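Long-range contact in protein scribble homolog (Homo sapiens, PDB 6EEY), which probably acts as a cell-polarity scaffold whose PDZ domains bind C-terminal peptides of partners such as the alpha1D-adrenergic receptor: residues 39-45 with 57-63. The protein carries 1 engineered substitution. Residues are numbered along the deposited sequence.
Sequences GIFISKV and LRVGLRL
Strand 40-45 is extended from Ile40 to Ile42, kinks at Ser43 (phi/psi -108/-17) and is extended again from Lys44; against it 57-63 approaches as a loop that tightens into a type II beta turn, Arg58 to Leu61, before becoming an antiparallel strand. Gly60 takes the third turn position with phi/psi 100/-15, where a CB would jam against the carbonyl O of Val59. Three backbone bonds set the register: Leu63 N to Ile40 O (2.8 Å), Ile42 N to Leu61 O (2.9 Å) and Gly60 N to Ile42 O (2.8 Å). Phe41 faces Arg62 as a non-hydrogen-bonded pair, CA to CA 4.4 Å, so their side chains share one face: with Phe41 chi1 m and Arg62 chi1 t, Arg62 CD lies over the ring, 4.0 Å from its centroid, a CH-pi contact. The guanidinium then covers Gly39, whose CA is 3.5 Å from Arg62 NE; a CB would clash there. One water accepts from Arg62 NE (2.8 Å) and Ile40 N (2.9 Å) and donates to Leu63 O (2.8 Å).

The main knob is Ile42 (chi1 m, chi2 t), the most covered residue. It fills the hollow between Leu57 and Leu61, with CB 3.6 Å from Arg58 O and CD1 4.0 Å from Leu61 CB and 4.2 Å from Leu57 CD2; a branched apolar side chain suits this leucine-lined groove. Beyond it, Val59 CG2 reaches Ser43 O (3.5 Å) and Lys44 CA (3.8 Å), and Val45 CG2 meets Leu57 O (3.9 Å). Ser43 and Lys44, polar, point away from 57-63.

Within the PDZ fold, strand 19-23 flanks 40-45 on its other edge, where Ser43 and Lys44 form a classic bulge opposite Ser20, while Leu57 and Leu63 pack into the core against strand 89-94.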
# COMPACT_ATOMS: atom_id res chain seq x y z
N GLY A 39 -8.54 6.21 -3.98
CA GLY A 39 -7.34 5.41 -4.04
C GLY A 39 -6.54 5.46 -2.76
O GLY A 39 -6.67 6.36 -1.93
N ILE A 40 -5.71 4.44 -2.61
CA ILE A 40 -4.77 4.34 -1.50
C ILE A 40 -3.41 4.75 -2.03
O ILE A 40 -3.00 4.29 -3.10
CB ILE A 40 -4.71 2.90 -0.98
CG1 ILE A 40 -6.07 2.45 -0.46
CG2 ILE A 40 -3.64 2.78 0.09
CD1 ILE A 40 -6.61 3.30 0.60
N PHE A 41 -2.71 5.60 -1.29
CA PHE A 41 -1.42 6.12 -1.68
C PHE A 41 -0.42 5.94 -0.56
O PHE A 41 -0.77 5.97 0.62
CB PHE A 41 -1.50 7.60 -2.02
CG PHE A 41 -2.39 7.89 -3.19
CD1 PHE A 41 -3.74 8.04 -3.01
CD2 PHE A 41 -1.87 7.95 -4.46
CE1 PHE A 41 -4.58 8.29 -4.10
CE2 PHE A 41 -2.70 8.19 -5.55
CZ PHE A 41 -4.06 8.35 -5.35
N ILE A 42 0.83 5.77 -0.93
CA ILE A 42 1.90 5.70 0.06
C ILE A 42 2.17 7.09 0.60
O ILE A 42 2.46 8.01 -0.17
CB ILE A 42 3.18 5.11 -0.56
CG1 ILE A 42 2.89 3.72 -1.13
CG2 ILE A 42 4.30 5.08 0.47
CD1 ILE A 42 4.13 2.99 -1.63
N SER A 43 2.11 7.24 1.92
CA SER A 43 2.34 8.53 2.55
C SER A 43 3.66 8.62 3.28
O SER A 43 4.12 9.74 3.54
CB SER A 43 1.20 8.87 3.51
OG SER A 43 1.11 7.84 4.46
N LYS A 44 4.30 7.50 3.60
CA LYS A 44 5.61 7.49 4.23
C LYS A 44 6.29 6.18 3.89
O LYS A 44 5.65 5.13 3.78
CB LYS A 44 5.49 7.62 5.75
CG LYS A 44 4.80 8.87 6.26
CD LYS A 44 4.85 8.93 7.78
CE LYS A 44 4.20 10.19 8.32
NZ LYS A 44 4.14 10.16 9.81
N VAL A 45 7.61 6.25 3.72
CA VAL A 45 8.45 5.08 3.61
C VAL A 45 9.47 5.15 4.75
O VAL A 45 10.30 6.05 4.77
CB VAL A 45 9.16 5.00 2.26
CG1 VAL A 45 10.08 3.79 2.22
CG2 VAL A 45 8.16 4.95 1.14
N LEU A 57 10.16 1.86 -3.62
CA LEU A 57 8.91 2.55 -3.34
C LEU A 57 9.17 3.96 -2.84
O LEU A 57 10.17 4.23 -2.17
CB LEU A 57 8.10 1.78 -2.32
CG LEU A 57 7.55 0.44 -2.78
CD1 LEU A 57 6.83 -0.24 -1.63
CD2 LEU A 57 6.63 0.57 -3.96
N ARG A 58 8.24 4.85 -3.16
CA ARG A 58 8.31 6.25 -2.79
C ARG A 58 6.94 6.72 -2.33
O ARG A 58 5.90 6.19 -2.74
CB ARG A 58 8.75 7.13 -3.98
CG ARG A 58 10.18 6.95 -4.39
CD ARG A 58 11.07 7.60 -3.35
NE ARG A 58 12.49 7.53 -3.70
CZ ARG A 58 13.23 6.44 -3.58
NH1 ARG A 58 12.70 5.32 -3.12
NH2 ARG A 58 14.51 6.46 -3.90
N VAL A 59 6.96 7.76 -1.51
CA VAL A 59 5.76 8.52 -1.22
C VAL A 59 5.11 8.94 -2.51
O VAL A 59 5.79 9.33 -3.47
CB VAL A 59 6.12 9.73 -0.34
CG1 VAL A 59 4.95 10.68 -0.25
CG2 VAL A 59 6.57 9.27 1.04
N GLY A 60 3.80 8.85 -2.54
CA GLY A 60 3.01 9.30 -3.66
C GLY A 60 2.56 8.21 -4.59
O GLY A 60 1.66 8.44 -5.41
N LEU A 61 3.14 7.03 -4.51
CA LEU A 61 2.69 5.94 -5.35
C LEU A 61 1.28 5.52 -4.96
O LEU A 61 0.92 5.47 -3.78
CB LEU A 61 3.60 4.73 -5.23
CG LEU A 61 5.01 4.93 -5.76
CD1 LEU A 61 5.80 3.67 -5.59
CD2 LEU A 61 5.03 5.36 -7.21
N ARG A 62 0.48 5.22 -5.98
CA ARG A 62 -0.82 4.60 -5.81
C ARG A 62 -0.63 3.12 -5.56
O ARG A 62 0.12 2.46 -6.28
CB ARG A 62 -1.62 4.84 -7.09
CG ARG A 62 -2.95 4.11 -7.22
CD ARG A 62 -4.02 4.87 -6.53
NE ARG A 62 -5.34 4.26 -6.68
CZ ARG A 62 -6.27 4.63 -7.56
NH1 ARG A 62 -6.06 5.61 -8.43
NH2 ARG A 62 -7.44 4.00 -7.54
N LEU A 63 -1.26 2.59 -4.52
CA LEU A 63 -1.14 1.20 -4.14
C LEU A 63 -2.47 0.52 -4.42
O LEU A 63 -3.48 0.84 -3.79
CB LEU A 63 -0.81 1.14 -2.66
CG LEU A 63 -0.64 -0.25 -2.10
CD1 LEU A 63 0.49 -1.02 -2.76
CD2 LEU A 63 -0.38 -0.16 -0.60
O HOH W 1 -5.65 2.35 -4.62